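Local coordinates for xylose isomerase-like TIM barrel (Anabaena variabilis ATCC 29413, PDB 2QW5), which probably acts as a zinc-dependent sugar or sugar phosphate isomerase or epimerase of the xylose isomerase-like TIM-barrel family, at the interface of chains A and B and the interface of chains A and C. Sequence-based numbering; all coordinates share one arbitrary frame. Chains: chain A/B/C, Xylose isomerase-like TIM barrel.

Contact 1: the interface of chains A and B. Residues chain A 93, 100, 102-103, 106; chain B 100, 103.
A:Tyr100 and B:Tyr100 come together at their CB atoms about a two-fold axis, each on an extended stretch of backbone (phi -100° in chain A) just before helix 101-120 of its xylose isomerase-like TIM barrel. The CB atoms are 3.9 Å apart, and each ring then reaches past its twin to the partner's helix. B:Tyr100 lies with one face on A:Gln103, whose CB stands over the ring centre, 3.7 Å from the centroid. The glutamine chain runs extended, CG anti to the backbone N (chi1 -171°), which lays its amide along the ring at 20° to it, with CD 3.5 Å from B:Tyr100 CE2. A bond from A:Gln103 NE2 to the backbone A:Thr93 O, 3.0 Å, lies near the amide plane and helps hold the amide in that rotation. Glutamine suits this place, offering methylenes and a flat amide to the ring while its end ties down a loop. At the edge of B:Tyr100, A:Glu102 CG packs near CD1, and a water links the phenol OH, 2.8 Å away, to the carboxylate A:Glu106 OE1. A:Tyr100 lies likewise against B:Gln103, CE2 3.5 Å from CD; replacing it by an alanine would probably leave the methylenes and one amide face of B:Gln103 without their packing partner.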
# COMPACT_ATOMS: atom_id res chain seq x y z
N THR A 93 3.77 2.38 -18.78
CA THR A 93 3.65 1.75 -20.11
C THR A 93 4.53 2.48 -21.13
O THR A 93 5.43 1.87 -21.75
CB THR A 93 2.19 1.68 -20.56
OG1 THR A 93 1.46 0.94 -19.58
CG2 THR A 93 2.03 1.02 -21.90
N TYR A 100 13.30 -2.87 -22.91
CA TYR A 100 12.71 -3.57 -24.04
C TYR A 100 12.52 -2.64 -25.25
O TYR A 100 11.75 -1.64 -25.16
CB TYR A 100 11.38 -4.24 -23.61
CG TYR A 100 11.57 -5.02 -22.32
CD1 TYR A 100 12.57 -6.02 -22.21
CD2 TYR A 100 10.78 -4.75 -21.19
CE1 TYR A 100 12.79 -6.72 -21.00
CE2 TYR A 100 10.99 -5.44 -19.98
CZ TYR A 100 12.00 -6.43 -19.91
OH TYR A 100 12.21 -7.11 -18.74
N GLU A 102 10.72 -2.66 -28.09
CA GLU A 102 9.32 -2.35 -28.50
C GLU A 102 8.63 -1.42 -27.52
O GLU A 102 7.77 -0.62 -27.92
CB GLU A 102 8.47 -3.64 -28.68
CG GLU A 102 6.95 -3.40 -28.96
CD GLU A 102 6.15 -4.66 -29.21
OE1 GLU A 102 6.60 -5.51 -30.00
OE2 GLU A 102 5.04 -4.79 -28.65
N GLN A 103 8.97 -1.54 -26.23
CA GLN A 103 8.38 -0.66 -25.22
C GLN A 103 8.88 0.77 -25.48
O GLN A 103 8.09 1.69 -25.51
CB GLN A 103 8.72 -1.08 -23.78
CG GLN A 103 7.90 -0.27 -22.75
CD GLN A 103 7.92 -0.84 -21.37
OE1 GLN A 103 8.79 -1.62 -20.99
NE2 GLN A 103 6.99 -0.38 -20.56
N GLU A 106 7.27 2.20 -28.65
CA GLU A 106 5.88 2.61 -28.33
C GLU A 106 5.85 3.90 -27.50
O GLU A 106 4.93 4.71 -27.64
CB GLU A 106 5.09 1.43 -27.72
CG GLU A 106 4.78 0.39 -28.82
CD GLU A 106 4.30 -0.98 -28.31
OE1 GLU A 106 3.91 -1.11 -27.13
OE2 GLU A 106 4.30 -1.93 -29.14
N TYR B 100 6.06 -7.41 -24.95
CA TYR B 100 7.33 -7.03 -25.55
C TYR B 100 8.15 -8.29 -25.84
O TYR B 100 8.44 -9.03 -24.94
CB TYR B 100 8.07 -6.06 -24.59
CG TYR B 100 7.17 -4.91 -24.14
CD1 TYR B 100 6.56 -4.08 -25.08
CD2 TYR B 100 6.94 -4.66 -22.77
CE1 TYR B 100 5.71 -3.04 -24.68
CE2 TYR B 100 6.07 -3.61 -22.36
CZ TYR B 100 5.48 -2.82 -23.32
OH TYR B 100 4.68 -1.79 -22.97
N GLN B 103 11.23 -9.13 -23.62
CA GLN B 103 10.81 -9.55 -22.30
C GLN B 103 10.39 -11.04 -22.36
O GLN B 103 10.83 -11.82 -21.52
CB GLN B 103 9.69 -8.65 -21.74
CG GLN B 103 9.44 -8.97 -20.28
CD GLN B 103 8.60 -7.95 -19.53
OE1 GLN B 103 7.91 -7.14 -20.12
NE2 GLN B 103 8.66 -8.01 -18.22
O HOH W 1 3.94 0.04 -24.89

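Contact 2: the interface of chains A and C. Residues chain A 285, 290, 297-299; chain C 148-149.
C:Ser148 places OG anti to its own backbone N (chi1 -178°) and C:Asp149 turns CG beside its own, which brings both groups, at the start of helix 148-176, to the segment A:Arg297 to A:Lys299. The serine hydroxyl OG donates to the backbone A:Arg297 O at 2.7 Å, tilted slightly from the carbonyl plane. OG also lies 2.9 Å from C:Asp149 OD1 and 3.1 Å from A:Lys299 N, a possible donor to it; a small hydroxyl suits this place because it can both give and accept. C:Asp149 OD1 takes the backbone N-H of A:Lys299 on its syn side, OD1 to N 2.8 Å and almost straight, 176° at the hydrogen. The serine comes to OD1 from the anti side, but its one hydrogen must be shared or alternate between A:Arg297 O and OD1, so the lysine N-H is the clear donor. C:Asp149 OD2 meets A:Arg298 NH1 at the edge of the guanidinium, a weak salt bridge of 3.4 Å with the two planes 68° apart. Aspartate suits the place, its short carboxylate taking a backbone N-H at one oxygen and the arginine at the other. A water 2.6 Å from C:Asp149 OD2 continues to A:Lys299 O. Carbon contact is slight, with A:Ala285 CB 4.0 Å from C:Ser148 CB. In the deposited assembly this helix start, reading mainly backbone groups, probably anchors a loop of the neighbouring barrel and sets the register of the A-C pair.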
# COMPACT_ATOMS: atom_id res chain seq x y z
N ALA A 285 -5.36 22.04 -4.45
CA ALA A 285 -5.76 20.81 -3.72
C ALA A 285 -7.03 20.20 -4.38
O ALA A 285 -8.13 20.27 -3.85
CB ALA A 285 -5.92 21.08 -2.22
N THR A 290 -4.18 15.78 -4.10
CA THR A 290 -4.22 15.72 -2.62
C THR A 290 -3.39 14.58 -2.04
O THR A 290 -2.57 14.78 -1.13
CB THR A 290 -5.67 15.74 -2.10
OG1 THR A 290 -6.45 14.82 -2.86
CG2 THR A 290 -6.23 17.12 -2.25
N ARG A 297 -3.06 21.39 3.10
CA ARG A 297 -3.63 22.73 2.99
C ARG A 297 -5.02 22.73 2.37
O ARG A 297 -5.36 21.89 1.53
CB ARG A 297 -2.72 23.66 2.16
CG ARG A 297 -2.34 23.18 0.71
CD ARG A 297 -1.55 24.26 -0.03
NE ARG A 297 -0.70 23.70 -1.09
CZ ARG A 297 -1.05 23.43 -2.34
NH1 ARG A 297 -2.29 23.63 -2.76
NH2 ARG A 297 -0.14 22.91 -3.17
N ARG A 298 -5.79 23.75 2.73
CA ARG A 298 -7.11 23.90 2.15
C ARG A 298 -7.05 24.25 0.65
O ARG A 298 -6.08 24.88 0.16
CB ARG A 298 -7.91 24.98 2.88
CG ARG A 298 -8.23 24.65 4.29
CD ARG A 298 -9.15 25.72 4.86
NE ARG A 298 -9.43 25.46 6.27
CZ ARG A 298 -10.36 24.63 6.76
NH1 ARG A 298 -11.17 23.92 5.97
NH2 ARG A 298 -10.47 24.49 8.08
N LYS A 299 -8.10 23.81 -0.05
CA LYS A 299 -8.27 24.04 -1.47
C LYS A 299 -8.54 25.53 -1.73
O LYS A 299 -9.22 26.19 -0.95
CB LYS A 299 -9.46 23.21 -2.01
CG LYS A 299 -9.69 23.29 -3.54
CD LYS A 299 -10.83 22.40 -3.98
CE LYS A 299 -10.92 22.29 -5.49
NZ LYS A 299 -12.13 21.51 -5.92
N SER C 148 -6.55 17.96 2.87
CA SER C 148 -6.98 19.33 2.64
C SER C 148 -8.07 19.78 3.61
O SER C 148 -7.92 19.58 4.83
CB SER C 148 -7.33 19.52 1.13
OG SER C 148 -7.71 20.87 0.82
N ASP C 149 -9.17 20.34 3.12
CA ASP C 149 -10.17 20.91 4.01
C ASP C 149 -10.69 19.93 5.03
O ASP C 149 -10.76 20.28 6.21
CB ASP C 149 -11.32 21.55 3.24
CG ASP C 149 -10.85 22.68 2.34
OD1 ASP C 149 -10.05 22.41 1.42
OD2 ASP C 149 -11.28 23.83 2.56
O HOH W 2 -11.47 25.48 0.51

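Contact 3: the interface of chains A and C. Residues chain A 220-221, 224-227, 230; chain C 259-260.
C:Trp260 inserts its indole between two segments of chain A, helix 217-223 with the turn after it and the start of helix 227-240, in the two-fold A-C interface of the deposited assembly of TIM barrels. Packing dominates. On one face A:Ile221 CD1 sits over the ring system, 3.8 Å from CD2; the opposite face receives the backbone of A:Gly226 and A:Pro227, with A:Gly226 CA 3.7 Å from the centroid of the five-membered ring. Glycine, without a side chain, lets the backbone lie close to the indole. In A:Phe230, CG anti to the backbone N (chi1 178°) carries the phenyl ring to the indole edge, which points toward it at CZ2, 3.6 Å from CB, with the planes 71° apart. The polar contacts tie down the indole and its backbone. The ring N-H at NE1 donates nearly in the ring plane to A:Glu220 OE2, 3.0 Å away and met on the anti side of the carboxylate. A phenylalanine in place of C:Trp260 would probably leave A:Glu220 without this N-H partner and open a gap beside A:Phe230 and A:Pro227. A water joins the two chains through backbone atoms: it lies 3.0 Å from C:Trp260 N, 2.7 Å from A:Ile221 O and 2.9 Å from A:Gly224 O.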
# COMPACT_ATOMS: atom_id res chain seq x y z
N GLU A 220 13.98 23.08 -7.72
CA GLU A 220 15.37 23.56 -7.51
C GLU A 220 15.68 23.74 -6.02
O GLU A 220 16.69 23.25 -5.51
CB GLU A 220 15.65 24.85 -8.27
CG GLU A 220 17.10 25.39 -8.14
CD GLU A 220 18.14 24.38 -8.55
OE1 GLU A 220 17.86 23.64 -9.52
OE2 GLU A 220 19.22 24.33 -7.93
N ILE A 221 14.75 24.35 -5.30
CA ILE A 221 14.91 24.58 -3.87
C ILE A 221 14.89 23.27 -3.08
O ILE A 221 15.73 23.10 -2.19
CB ILE A 221 13.83 25.52 -3.34
CG1 ILE A 221 14.06 26.97 -3.78
CG2 ILE A 221 13.87 25.55 -1.75
CD1 ILE A 221 14.93 27.29 -5.10
N GLY A 224 18.06 21.03 -5.13
CA GLY A 224 19.25 21.63 -5.73
C GLY A 224 20.40 21.93 -4.80
O GLY A 224 20.29 21.86 -3.59
N GLU A 225 21.49 22.36 -5.41
CA GLU A 225 22.77 22.51 -4.73
C GLU A 225 23.14 23.89 -4.24
O GLU A 225 24.29 24.11 -3.79
CB GLU A 225 23.83 21.91 -5.68
CG GLU A 225 23.57 20.43 -5.91
CD GLU A 225 24.53 19.76 -6.87
OE1 GLU A 225 24.48 20.05 -8.07
OE2 GLU A 225 25.28 18.86 -6.41
N GLY A 226 22.19 24.82 -4.25
CA GLY A 226 22.44 26.16 -3.78
C GLY A 226 22.73 27.18 -4.88
O GLY A 226 23.05 26.83 -6.06
N PRO A 227 22.67 28.46 -4.50
CA PRO A 227 22.79 29.51 -5.52
C PRO A 227 24.10 29.59 -6.34
O PRO A 227 24.02 29.96 -7.53
CB PRO A 227 22.45 30.78 -4.74
CG PRO A 227 22.73 30.46 -3.37
CD PRO A 227 22.45 29.03 -3.17
N PHE A 230 24.03 26.58 -8.77
CA PHE A 230 22.90 26.88 -9.66
C PHE A 230 23.20 27.91 -10.77
O PHE A 230 22.81 27.71 -11.93
CB PHE A 230 21.72 27.35 -8.84
CG PHE A 230 20.54 27.74 -9.66
CD1 PHE A 230 19.84 26.78 -10.39
CD2 PHE A 230 20.09 29.07 -9.69
CE1 PHE A 230 18.72 27.12 -11.13
CE2 PHE A 230 18.98 29.42 -10.43
CZ PHE A 230 18.30 28.45 -11.16
N SER C 259 23.23 23.72 -0.69
CA SER C 259 21.76 23.72 -0.62
C SER C 259 21.19 25.08 -0.71
O SER C 259 21.92 26.05 -0.63
CB SER C 259 21.27 23.11 0.71
OG SER C 259 21.37 23.99 1.81
N TRP C 260 19.86 25.12 -0.82
CA TRP C 260 19.10 26.36 -0.84
C TRP C 260 18.59 26.84 0.54
O TRP C 260 17.66 27.64 0.61
CB TRP C 260 17.94 26.20 -1.82
CG TRP C 260 18.39 26.27 -3.23
CD1 TRP C 260 18.72 25.24 -4.04
CD2 TRP C 260 18.60 27.47 -3.99
NE1 TRP C 260 19.08 25.71 -5.29
CE2 TRP C 260 19.02 27.08 -5.28
CE3 TRP C 260 18.38 28.84 -3.73
CZ2 TRP C 260 19.27 28.01 -6.30
CZ3 TRP C 260 18.66 29.77 -4.76
CH2 TRP C 260 19.09 29.34 -6.03
O HOH W 3 18.34 22.66 -1.67

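Contact 4: the interface of chains A and B. Residues chain A 91-93; chain B 139-141, 143.
A polar, loop-to-loop interface joins A:Thr91, A:Arg92 and A:Thr93 to B:Thr139, B:Thr140 and B:Asp141, and is likely to help hold chains A and B together in the deposited tetramer of TIM barrels. B:Asp141 sets its carboxylate among the threonine hydroxyls. A:Thr93 OG1, anti to its carbonyl carbon (chi1 -58°), gives a 2.7 Å bond to the syn lone pair of B:Asp141 OD1. A:Thr91 OG1 reaches OD2 at 2.8 Å from above the carboxylate plane. Threonine's hydroxyl, carried on CB, suits a carboxylate lying against the backbone. A:Arg92 bends at chi2 and chi3 and turns its guanidinium end-on to B:Thr139: NH1 donates to the backbone O at 3.3 Å, near the guanidinium plane, and NH2 to OG1 at 2.9 Å. NH2 also meets B:Thr140 O at 2.8 Å, but that oxygen lies 44° out of the guanidinium plane and the hydrogen angle is a bent 116°. The arginine's length lets one side chain span several acceptors; NH1 lies 4.2 Å from B:Asp141 OD1, too far for a salt bridge, but its charge may steady the aspartate. Waters link A:Arg92 N and its guanidinium to B:Asp141 O. With its twin, the site probably fixes the relative orientation of the two barrels.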
# COMPACT_ATOMS: atom_id res chain seq x y z
N THR A 91 4.91 7.46 -18.81
CA THR A 91 4.11 6.62 -17.92
C THR A 91 4.76 5.26 -17.82
O THR A 91 5.67 4.95 -18.55
CB THR A 91 2.67 6.47 -18.42
OG1 THR A 91 2.60 5.61 -19.56
CG2 THR A 91 2.08 7.83 -18.78
N ARG A 92 4.29 4.46 -16.87
CA ARG A 92 4.84 3.10 -16.69
C ARG A 92 4.85 2.28 -18.01
O ARG A 92 5.84 1.56 -18.30
CB ARG A 92 4.09 2.35 -15.60
CG ARG A 92 4.91 1.16 -15.07
CD ARG A 92 4.02 0.03 -14.70
NE ARG A 92 3.04 0.45 -13.71
CZ ARG A 92 1.80 -0.03 -13.60
NH1 ARG A 92 1.28 -0.95 -14.44
NH2 ARG A 92 1.04 0.46 -12.63
N THR A 93 3.77 2.38 -18.78
CA THR A 93 3.65 1.75 -20.11
C THR A 93 4.53 2.48 -21.13
O THR A 93 5.43 1.87 -21.75
CB THR A 93 2.19 1.68 -20.56
OG1 THR A 93 1.46 0.94 -19.58
CG2 THR A 93 2.03 1.02 -21.90
N THR B 139 -2.26 -3.58 -12.81
CA THR B 139 -2.82 -2.30 -12.47
C THR B 139 -2.71 -1.37 -13.68
O THR B 139 -1.94 -1.60 -14.59
CB THR B 139 -2.11 -1.68 -11.23
OG1 THR B 139 -0.69 -1.60 -11.46
CG2 THR B 139 -2.37 -2.49 -9.96
N THR B 140 -3.52 -0.31 -13.68
CA THR B 140 -3.40 0.73 -14.70
C THR B 140 -2.13 1.53 -14.43
O THR B 140 -1.46 1.36 -13.38
CB THR B 140 -4.58 1.71 -14.68
OG1 THR B 140 -4.51 2.54 -13.49
CG2 THR B 140 -5.88 0.95 -14.77
N ASP B 141 -1.75 2.42 -15.35
CA ASP B 141 -0.56 3.28 -15.14
C ASP B 141 -0.64 4.19 -13.89
O ASP B 141 0.40 4.58 -13.33
CB ASP B 141 -0.22 4.10 -16.40
CG ASP B 141 0.48 3.28 -17.48
OD1 ASP B 141 0.86 2.12 -17.24
OD2 ASP B 141 0.64 3.81 -18.60
N ASN B 143 -1.92 3.11 -11.12
CA ASN B 143 -1.98 2.11 -10.03
C ASN B 143 -3.37 1.73 -9.58
O ASN B 143 -3.55 1.34 -8.42
CB ASN B 143 -1.18 2.57 -8.80
CG ASN B 143 0.18 3.01 -9.15
OD1 ASN B 143 0.53 4.19 -8.99
ND2 ASN B 143 0.96 2.10 -9.70
O HOH W 4 2.61 5.70 -14.99
O HOH W 5 2.75 3.08 -11.78

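Contact 1 and contact 4 belong to one interface, between chains A and B: their C-alpha centres are about 13 Å apart and they share A:Thr93, whose backbone O serves the first and whose hydroxyl serves the second. Contact 2 and contact 3 lie about 28 Å apart on a different surface of chain A, facing chain C. Between C-alpha centres, contact 1 is about 38 Å from contact 2 and about 36 Å from contact 3, while contact 4 is about 26 Å and about 32 Å from them. Chain A therefore meets two neighbours through separate two-fold interfaces, consistent with the deposited four-chain assembly, though the structure alone does not prove it in solution.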